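GEO10716p1 (PDB 7BTG) probably removes phosphate from phosphoarginine in proteins, as an arginine phosphatase of the low molecular weight protein tyrosine phosphatase family from Drosophila. Local coordinates at residues F76-L90 / L100-Y114. The protein carries 1 engineered substitution. Sequence-based numbering, arbitrary orientation.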
ATOM      1  N   PHE A  76      10.093   9.688   2.565  1.00 35.91           N
ATOM      2  CA  PHE A  76       9.239  10.814   2.214  1.00 36.46           C
ATOM      3  C   PHE A  76       9.801  11.662   1.078  1.00 41.62           C
ATOM      4  O   PHE A  76       9.041  12.402   0.437  1.00 42.41           O
ATOM      5  CB  PHE A  76       9.008  11.678   3.451  1.00 32.34           C
ATOM      6  CG  PHE A  76       8.067  11.061   4.435  1.00 34.95           C
ATOM      7  CD1 PHE A  76       6.725  11.405   4.437  1.00 27.54           C
ATOM      8  CD2 PHE A  76       8.515  10.106   5.339  1.00 33.75           C
ATOM      9  CE1 PHE A  76       5.853  10.828   5.340  1.00 29.04           C
ATOM     10  CE2 PHE A  76       7.638   9.528   6.249  1.00 32.45           C
ATOM     11  CZ  PHE A  76       6.305   9.888   6.237  1.00 28.17           C
ATOM     12  N   TYR A  77      11.102  11.578   0.819  1.00 38.06           N
ATOM     13  CA  TYR A  77      11.730  12.296  -0.279  1.00 43.52           C
ATOM     14  C   TYR A  77      11.925  11.443  -1.525  1.00 44.42           C
ATOM     15  O   TYR A  77      12.175  11.999  -2.598  1.00 47.31           O
ATOM     16  CB  TYR A  77      13.095  12.839   0.155  1.00 38.51           C
ATOM     17  CG  TYR A  77      13.044  13.788   1.336  1.00 38.60           C
ATOM     18  CD1 TYR A  77      12.623  15.095   1.176  1.00 41.49           C
ATOM     19  CD2 TYR A  77      13.427  13.378   2.597  1.00 38.86           C
ATOM     20  CE1 TYR A  77      12.587  15.960   2.235  1.00 40.30           C
ATOM     21  CE2 TYR A  77      13.396  14.243   3.667  1.00 39.74           C
ATOM     22  CZ  TYR A  77      12.981  15.528   3.476  1.00 39.83           C
ATOM     23  OH  TYR A  77      12.942  16.392   4.529  1.00 40.75           O
ATOM     24  N   ASP A  78      11.815  10.119  -1.411  1.00 41.10           N
ATOM     25  CA  ASP A  78      12.101   9.215  -2.516  1.00 41.07           C
ATOM     26  C   ASP A  78      10.856   8.638  -3.182  1.00 42.93           C
ATOM     27  O   ASP A  78      10.988   7.736  -4.007  1.00 46.10           O
ATOM     28  CB  ASP A  78      12.984   8.057  -2.043  1.00 43.97           C
ATOM     29  CG  ASP A  78      14.344   8.519  -1.544  1.00 53.56           C
ATOM     30  OD1 ASP A  78      14.840   9.577  -2.005  1.00 49.60           O
ATOM     31  OD2 ASP A  78      14.914   7.813  -0.684  1.00 50.25           O
ATOM     32  N   PHE A  79       9.653   9.092  -2.843  1.00 36.48           N
ATOM     33  CA  PHE A  79       8.478   8.516  -3.482  1.00 37.92           C
ATOM     34  C   PHE A  79       7.556   9.625  -3.952  1.00 36.30           C
ATOM     35  O   PHE A  79       7.536  10.720  -3.386  1.00 36.89           O
ATOM     36  CB  PHE A  79       7.723   7.547  -2.556  1.00 34.27           C
ATOM     37  CG  PHE A  79       8.443   6.249  -2.334  1.00 37.02           C
ATOM     38  CD1 PHE A  79       8.222   5.173  -3.171  1.00 35.27           C
ATOM     39  CD2 PHE A  79       9.367   6.115  -1.301  1.00 32.34           C
ATOM     40  CE1 PHE A  79       8.907   3.978  -2.981  1.00 36.78           C
ATOM     41  CE2 PHE A  79      10.044   4.935  -1.102  1.00 33.14           C
ATOM     42  CZ  PHE A  79       9.818   3.859  -1.936  1.00 32.23           C
ATOM     43  N   ASP A  80       6.810   9.333  -5.017  1.00 32.02           N
ATOM     44  CA  ASP A  80       5.829  10.269  -5.549  1.00 32.34           C
ATOM     45  C   ASP A  80       4.488  10.134  -4.841  1.00 32.35           C
ATOM     46  O   ASP A  80       3.790  11.129  -4.614  1.00 35.81           O
ATOM     47  CB  ASP A  80       5.648  10.043  -7.061  1.00 32.80           C
ATOM     48  CG  ASP A  80       6.974  10.065  -7.821  1.00 42.18           C
ATOM     49  OD1 ASP A  80       7.665  11.108  -7.806  1.00 45.45           O
ATOM     50  OD2 ASP A  80       7.326   9.037  -8.434  1.00 45.86           O
ATOM     51  N   TYR A  81       4.107   8.907  -4.514  1.00 29.13           N
ATOM     52  CA  TYR A  81       2.877   8.625  -3.794  1.00 32.74           C
ATOM     53  C   TYR A  81       3.221   7.750  -2.604  1.00 28.77           C
ATOM     54  O   TYR A  81       4.035   6.833  -2.727  1.00 28.92           O
ATOM     55  CB  TYR A  81       1.845   7.933  -4.699  1.00 29.41           C
ATOM     56  CG  TYR A  81       1.216   8.896  -5.665  1.00 35.59           C
ATOM     57  CD1 TYR A  81       0.030   9.523  -5.350  1.00 30.57           C
ATOM     58  CD2 TYR A  81       1.840   9.216  -6.880  1.00 36.37           C
ATOM     59  CE1 TYR A  81      -0.552  10.435  -6.213  1.00 39.60           C
ATOM     60  CE2 TYR A  81       1.259  10.124  -7.768  1.00 38.68           C
ATOM     61  CZ  TYR A  81       0.059  10.733  -7.420  1.00 38.96           C
ATOM     62  OH  TYR A  81      -0.555  11.648  -8.254  1.00 50.11           O
ATOM     63  N   ILE A  82       2.637   8.065  -1.454  1.00 27.67           N
ATOM     64  CA  ILE A  82       2.644   7.199  -0.281  1.00 28.06           C
ATOM     65  C   ILE A  82       1.188   6.982   0.101  1.00 24.00           C
ATOM     66  O   ILE A  82       0.470   7.943   0.398  1.00 29.74           O
ATOM     67  CB  ILE A  82       3.437   7.804   0.885  1.00 29.05           C
ATOM     68  CG1 ILE A  82       4.895   8.021   0.488  1.00 28.36           C
ATOM     69  CG2 ILE A  82       3.356   6.906   2.070  1.00 27.86           C
ATOM     70  CD1 ILE A  82       5.712   8.697   1.567  1.00 28.50           C
ATOM     71  N   PHE A  83       0.743   5.739   0.037  1.00 23.92           N
ATOM     72  CA  PHE A  83      -0.657   5.384   0.220  1.00 25.88           C
ATOM     73  C   PHE A  83      -0.860   4.786   1.603  1.00 26.76           C
ATOM     74  O   PHE A  83      -0.205   3.802   1.958  1.00 26.18           O
ATOM     75  CB  PHE A  83      -1.114   4.401  -0.854  1.00 27.43           C
ATOM     76  CG  PHE A  83      -1.220   5.023  -2.223  1.00 31.25           C
ATOM     77  CD1 PHE A  83      -2.088   6.085  -2.442  1.00 32.12           C
ATOM     78  CD2 PHE A  83      -0.455   4.559  -3.276  1.00 30.25           C
ATOM     79  CE1 PHE A  83      -2.185   6.674  -3.677  1.00 33.31           C
ATOM     80  CE2 PHE A  83      -0.552   5.142  -4.516  1.00 32.32           C
ATOM     81  CZ  PHE A  83      -1.430   6.195  -4.719  1.00 32.47           C
ATOM     82  N   ALA A  84      -1.758   5.393   2.372  1.00 28.17           N
ATOM     83  CA  ALA A  84      -2.257   4.830   3.616  1.00 27.70           C
ATOM     84  C   ALA A  84      -3.451   3.915   3.358  1.00 27.35           C
ATOM     85  O   ALA A  84      -4.213   4.106   2.406  1.00 29.41           O
ATOM     86  CB  ALA A  84      -2.675   5.962   4.564  1.00 27.52           C
ATOM     87  N   MET A  85      -3.617   2.911   4.216  1.00 27.63           N
ATOM     88  CA  MET A  85      -4.822   2.086   4.160  1.00 29.89           C
ATOM     89  C   MET A  85      -5.949   2.662   5.001  1.00 30.80           C
ATOM     90  O   MET A  85      -7.128   2.491   4.652  1.00 30.41           O
ATOM     91  CB  MET A  85      -4.510   0.663   4.637  1.00 23.94           C
ATOM     92  CG  MET A  85      -3.350   0.046   3.921  1.00 25.40           C
ATOM     93  SD  MET A  85      -3.755  -0.279   2.153  1.00 29.97           S
ATOM     94  CE  MET A  85      -2.112  -0.131   1.462  1.00 25.93           C
ATOM     95  N   ASP A  86      -5.574   3.375   6.068  1.00 28.87           N
ATOM     96  CA  ASP A  86      -6.375   3.822   7.202  1.00 36.26           C
ATOM     97  C   ASP A  86      -6.277   5.328   7.351  1.00 34.79           C
ATOM     98  O   ASP A  86      -5.255   5.938   7.019  1.00 30.26           O
ATOM     99  CB  ASP A  86      -5.846   3.257   8.548  1.00 32.91           C
ATOM    100  CG  ASP A  86      -6.344   1.919   8.824  1.00 34.50           C
ATOM    101  OD1 ASP A  86      -7.511   1.688   8.443  1.00 47.90           O
ATOM    102  OD2 ASP A  86      -5.588   1.106   9.395  1.00 36.68           O
ATOM    103  N   ASN A  87      -7.283   5.911   7.991  1.00 28.69           N
ATOM    104  CA  ASN A  87      -7.111   7.300   8.376  1.00 32.28           C
ATOM    105  C   ASN A  87      -6.160   7.416   9.555  1.00 31.84           C
ATOM    106  O   ASN A  87      -5.470   8.430   9.702  1.00 33.10           O
ATOM    107  CB  ASN A  87      -8.454   7.938   8.681  1.00 31.05           C
ATOM    108  CG  ASN A  87      -8.384   9.440   8.619  1.00 46.19           C
ATOM    109  OD1 ASN A  87      -8.566  10.134   9.630  1.00 50.80           O
ATOM    110  ND2 ASN A  87      -8.081   9.961   7.434  1.00 37.28           N
ATOM    111  N   SER A  88      -6.071   6.370  10.377  1.00 28.29           N
ATOM    112  CA  SER A  88      -5.003   6.299  11.362  1.00 29.41           C
ATOM    113  C   SER A  88      -3.635   6.393  10.697  1.00 28.32           C
ATOM    114  O   SER A  88      -2.813   7.241  11.072  1.00 28.95           O
ATOM    115  CB  SER A  88      -5.112   5.012  12.176  1.00 26.91           C
ATOM    116  OG  SER A  88      -3.885   4.757  12.848  1.00 36.73           O
ATOM    117  N   ASN A  89      -3.357   5.492   9.736  1.00 24.79           N
ATOM    118  CA  ASN A  89      -2.102   5.551   8.989  1.00 27.68           C
ATOM    119  C   ASN A  89      -1.901   6.941   8.415  1.00 25.14           C
ATOM    120  O   ASN A  89      -0.818   7.521   8.527  1.00 30.00           O
ATOM    121  CB  ASN A  89      -2.057   4.561   7.811  1.00 28.41           C
ATOM    122  CG  ASN A  89      -2.380   3.114   8.168  1.00 32.90           C
ATOM    123  OD1 ASN A  89      -2.731   2.340   7.264  1.00 31.86           O
ATOM    124  ND2 ASN A  89      -2.237   2.724   9.434  1.00 26.13           N
ATOM    125  N   LEU A  90      -2.936   7.470   7.750  1.00 25.60           N
ATOM    126  CA  LEU A  90      -2.823   8.764   7.084  1.00 30.41           C
ATOM    127  C   LEU A  90      -2.380   9.846   8.063  1.00 25.33           C
ATOM    128  O   LEU A  90      -1.446  10.599   7.782  1.00 24.60           O
ATOM    129  CB  LEU A  90      -4.157   9.149   6.434  1.00 25.46           C
ATOM    130  CG  LEU A  90      -4.176  10.381   5.531  1.00 23.75           C
ATOM    131  CD1 LEU A  90      -3.275  10.172   4.353  1.00 23.85           C
ATOM    132  CD2 LEU A  90      -5.628  10.657   5.048  1.00 26.29           C
ATOM    133  N   LEU A 100       9.546  16.815   9.030  1.00 36.23           N
ATOM    134  CA  LEU A 100      10.788  16.903   8.270  1.00 40.76           C
ATOM    135  C   LEU A 100      10.984  18.349   7.821  1.00 43.34           C
ATOM    136  O   LEU A 100      10.113  18.907   7.149  1.00 40.30           O
ATOM    137  CB  LEU A 100      10.736  15.960   7.069  1.00 40.14           C
ATOM    138  CG  LEU A 100      10.428  14.519   7.469  1.00 36.86           C
ATOM    139  CD1 LEU A 100      10.270  13.590   6.244  1.00 31.91           C
ATOM    140  CD2 LEU A 100      11.514  14.031   8.433  1.00 36.99           C
ATOM    141  N   THR A 101      12.119  18.957   8.200  1.00 53.63           N
ATOM    142  CA  THR A 101      12.285  20.399   8.009  1.00 46.93           C
ATOM    143  C   THR A 101      12.233  20.785   6.537  1.00 56.70           C
ATOM    144  O   THR A 101      11.362  21.590   6.161  1.00 62.85           O
ATOM    145  CB  THR A 101      13.560  20.887   8.705  1.00 48.71           C
ATOM    146  N   PRO A 102      13.081  20.232   5.638  1.00 55.83           N
ATOM    147  CA  PRO A 102      12.767  20.410   4.213  1.00 47.05           C
ATOM    148  C   PRO A 102      11.498  19.631   3.895  1.00 47.85           C
ATOM    149  O   PRO A 102      11.534  18.401   3.824  1.00 48.22           O
ATOM    150  CB  PRO A 102      13.999  19.855   3.488  1.00 44.82           C
ATOM    151  CG  PRO A 102      14.597  18.908   4.436  1.00 50.48           C
ATOM    152  CD  PRO A 102      14.248  19.347   5.835  1.00 51.27           C
ATOM    153  N   SER A 103      10.372  20.328   3.763  1.00 43.57           N
ATOM    154  CA  SER A 103       9.100  19.668   3.519  1.00 46.90           C
ATOM    155  C   SER A 103       9.200  18.744   2.306  1.00 48.11           C
ATOM    156  O   SER A 103       9.755  19.143   1.274  1.00 42.35           O
ATOM    157  CB  SER A 103       7.997  20.697   3.289  1.00 44.98           C
ATOM    158  OG  SER A 103       7.525  21.220   4.517  1.00 48.39           O
ATOM    159  N   PRO A 104       8.687  17.519   2.386  1.00 46.91           N
ATOM    160  CA  PRO A 104       8.707  16.633   1.224  1.00 40.68           C
ATOM    161  C   PRO A 104       7.629  17.030   0.230  1.00 42.19           C
ATOM    162  O   PRO A 104       6.700  17.778   0.543  1.00 33.25           O
ATOM    163  CB  PRO A 104       8.420  15.249   1.825  1.00 41.09           C
ATOM    164  CG  PRO A 104       8.439  15.451   3.354  1.00 37.43           C
ATOM    165  CD  PRO A 104       8.054  16.870   3.546  1.00 39.55           C
ATOM    166  N   THR A 105       7.770  16.510  -0.993  1.00 38.71           N
ATOM    167  CA  THR A 105       6.773  16.728  -2.032  1.00 44.17           C
ATOM    168  C   THR A 105       6.040  15.453  -2.415  1.00 45.33           C
ATOM    169  O   THR A 105       5.270  15.461  -3.380  1.00 42.33           O
ATOM    170  CB  THR A 105       7.405  17.344  -3.279  1.00 45.09           C
ATOM    171  OG1 THR A 105       8.646  16.692  -3.557  1.00 47.69           O
ATOM    172  CG2 THR A 105       7.658  18.817  -3.062  1.00 41.67           C
ATOM    173  N   CYS A 106       6.261  14.357  -1.700  1.00 40.49           N
ATOM    174  CA  CYS A 106       5.444  13.183  -1.948  1.00 36.95           C
ATOM    175  C   CYS A 106       3.981  13.521  -1.685  1.00 36.47           C
ATOM    176  O   CYS A 106       3.653  14.285  -0.770  1.00 40.44           O
ATOM    177  CB  CYS A 106       5.885  12.034  -1.050  1.00 33.04           C
ATOM    178  SG  CYS A 106       5.794  12.461   0.696  1.00 41.55           S
ATOM    179  N   LYS A 107       3.099  12.956  -2.489  1.00 33.24           N
ATOM    180  CA  LYS A 107       1.679  13.012  -2.192  1.00 42.00           C
ATOM    181  C   LYS A 107       1.327  11.857  -1.256  1.00 36.72           C
ATOM    182  O   LYS A 107       1.674  10.703  -1.527  1.00 35.30           O
ATOM    183  CB  LYS A 107       0.870  12.954  -3.484  1.00 42.95           C
ATOM    184  CG  LYS A 107       1.407  13.921  -4.541  1.00 48.23           C
ATOM    185  CD  LYS A 107       0.385  14.248  -5.606  1.00 48.92           C
ATOM    186  CE  LYS A 107       0.623  15.642  -6.179  1.00 58.80           C
ATOM    187  NZ  LYS A 107      -0.090  16.683  -5.379  1.00 63.25           N
ATOM    188  N   ILE A 108       0.662  12.179  -0.150  1.00 31.65           N
ATOM    189  CA  ILE A 108       0.263  11.203   0.853  1.00 30.81           C
ATOM    190  C   ILE A 108      -1.257  11.103   0.831  1.00 30.98           C
ATOM    191  O   ILE A 108      -1.954  12.089   1.092  1.00 28.46           O
ATOM    192  CB  ILE A 108       0.763  11.594   2.252  1.00 31.51           C
ATOM    193  CG1 ILE A 108       2.298  11.673   2.278  1.00 34.25           C
ATOM    194  CG2 ILE A 108       0.229  10.603   3.275  1.00 28.47           C
ATOM    195  CD1 ILE A 108       2.865  12.494   3.446  1.00 29.52           C
ATOM    196  N   GLN A 109      -1.784   9.915   0.531  1.00 29.44           N
ATOM    197  CA  GLN A 109      -3.211   9.806   0.272  1.00 26.55           C
ATOM    198  C   GLN A 109      -3.746   8.481   0.791  1.00 28.43           C
ATOM    199  O   GLN A 109      -3.032   7.476   0.859  1.00 24.83           O
ATOM    200  CB  GLN A 109      -3.527   9.946  -1.243  1.00 29.69           C
ATOM    201  CG  GLN A 109      -2.994  11.241  -1.886  1.00 30.11           C
ATOM    202  CD  GLN A 109      -3.093  11.263  -3.419  1.00 34.31           C
ATOM    203  OE1 GLN A 109      -3.320  10.243  -4.066  1.00 34.30           O
ATOM    204  NE2 GLN A 109      -2.930  12.440  -3.991  1.00 35.08           N
ATOM    205  N   LEU A 110      -5.019   8.506   1.168  1.00 28.72           N
ATOM    206  CA  LEU A 110      -5.765   7.290   1.445  1.00 26.48           C
ATOM    207  C   LEU A 110      -5.914   6.515   0.145  1.00 29.78           C
ATOM    208  O   LEU A 110      -6.481   7.032  -0.821  1.00 26.75           O
ATOM    209  CB  LEU A 110      -7.120   7.679   2.021  1.00 27.38           C
ATOM    210  CG  LEU A 110      -7.978   6.696   2.781  1.00 29.53           C
ATOM    211  CD1 LEU A 110      -7.272   6.258   4.052  1.00 34.69           C
ATOM    212  CD2 LEU A 110      -9.283   7.380   3.103  1.00 29.79           C
ATOM    213  N   LEU A 111      -5.373   5.293   0.094  1.00 30.73           N
ATOM    214  CA  LEU A 111      -5.420   4.530  -1.153  1.00 27.88           C
ATOM    215  C   LEU A 111      -6.853   4.303  -1.606  1.00 29.75           C
ATOM    216  O   LEU A 111      -7.166   4.404  -2.800  1.00 29.80           O
ATOM    217  CB  LEU A 111      -4.710   3.183  -0.988  1.00 30.19           C
ATOM    218  CG  LEU A 111      -4.993   2.159  -2.096  1.00 27.19           C
ATOM    219  CD1 LEU A 111      -4.361   2.614  -3.391  1.00 23.51           C
ATOM    220  CD2 LEU A 111      -4.472   0.776  -1.718  1.00 24.17           C
ATOM    221  N   GLY A 112      -7.735   3.993  -0.662  1.00 29.02           N
ATOM    222  CA  GLY A 112      -9.117   3.683  -0.953  1.00 28.26           C
ATOM    223  C   GLY A 112      -9.930   4.863  -1.418  1.00 31.52           C
ATOM    224  O   GLY A 112     -11.054   4.663  -1.880  1.00 32.74           O
ATOM    225  N   SER A 113      -9.391   6.079  -1.335  1.00 32.71           N
ATOM    226  CA  SER A 113     -10.103   7.221  -1.901  1.00 36.41           C
ATOM    227  C   SER A 113     -10.209   7.129  -3.416  1.00 36.11           C
ATOM    228  O   SER A 113     -10.989   7.875  -4.014  1.00 39.66           O
ATOM    229  CB  SER A 113      -9.433   8.546  -1.491  1.00 31.37           C
ATOM    230  OG  SER A 113      -8.253   8.810  -2.232  1.00 34.25           O
ATOM    231  N   TYR A 114      -9.441   6.241  -4.055  1.00 36.40           N
ATOM    232  CA  TYR A 114      -9.595   6.035  -5.490  1.00 33.13           C
ATOM    233  C   TYR A 114     -10.737   5.096  -5.828  1.00 34.59           C
ATOM    234  O   TYR A 114     -11.109   5.010  -7.001  1.00 34.07           O
ATOM    235  CB  TYR A 114      -8.300   5.508  -6.102  1.00 28.98           C
ATOM    236  CG  TYR A 114      -7.264   6.577  -6.191  1.00 29.72           C
ATOM    237  CD1 TYR A 114      -7.185   7.399  -7.298  1.00 35.61           C
ATOM    238  CD2 TYR A 114      -6.392   6.807  -5.137  1.00 34.89           C
ATOM    239  CE1 TYR A 114      -6.246   8.411  -7.370  1.00 39.19           C
ATOM    240  CE2 TYR A 114      -5.458   7.811  -5.193  1.00 34.83           C
ATOM    241  CZ  TYR A 114      -5.385   8.612  -6.309  1.00 38.07           C
ATOM    242  OH  TYR A 114      -4.442   9.609  -6.360  1.00 34.18           O
TER
HETATM  243  O   HOH W   1       8.831  13.384  -4.018  1.00 44.13           O
HETATM  244  O   HOH W   2      -7.913   3.190   1.861  1.00 28.10           O
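Leu100 lays CD1 against the root of the Phe76 side chain, 3.6 Å from CB, the two side chains crossing at about a right angle. At Pro102 the loop offers its carbonyl: Tyr77 OH donates to Pro102 O over 2.6 Å, in the carbonyl plane and on a lone pair, and that oxygen also lies at the edge of the phenol ring. Pro104 follows, its CG beside Phe76 CB. At Cys106 a chi1 of 58° sets SG between the backbone N and the carbonyl carbon, on the side where Phe76 and Ile82 lie; it sits obliquely to the Phe76 ring and 3.9 Å from Ile82 CD1, which lies over one face of that ring, offset toward its rim.

Strand 107-110 pairs in parallel with strand 81-84, and helix 87-99 links the two in a beta-alpha-beta crossover. The ladder of backbone bonds starts with Lys107 N to Asp80 O and ends with a nearly straight bond from Leu111 N to Ala84 O (2.8 Å, 177°). Ile108 meets the Phe76 ring edge through CD1 and Leu90 CD1 through CG2 (3.7 Å). On the other face of the sheet, Gln109 brings OE1 to the edge of the Tyr81 ring, 3.5 Å from CE1. Leu111 CD1 makes a CH-pi contact over Phe83, 4.3 Å from the ring centroid. Tyr114 OH closes the walk by donating to Gln109 OE1 (2.6 Å), which limits the amide's rotation.

Strand 107-110 is one edge of the four-stranded parallel sheet, with 81-84 between it and strand 2-7. Helix 87-99 packs on Ile108 through Leu90 and Ala97; Phe149 of helix 133-154 meets Tyr81, Phe83 and Tyr114 edge-to-face on the other side.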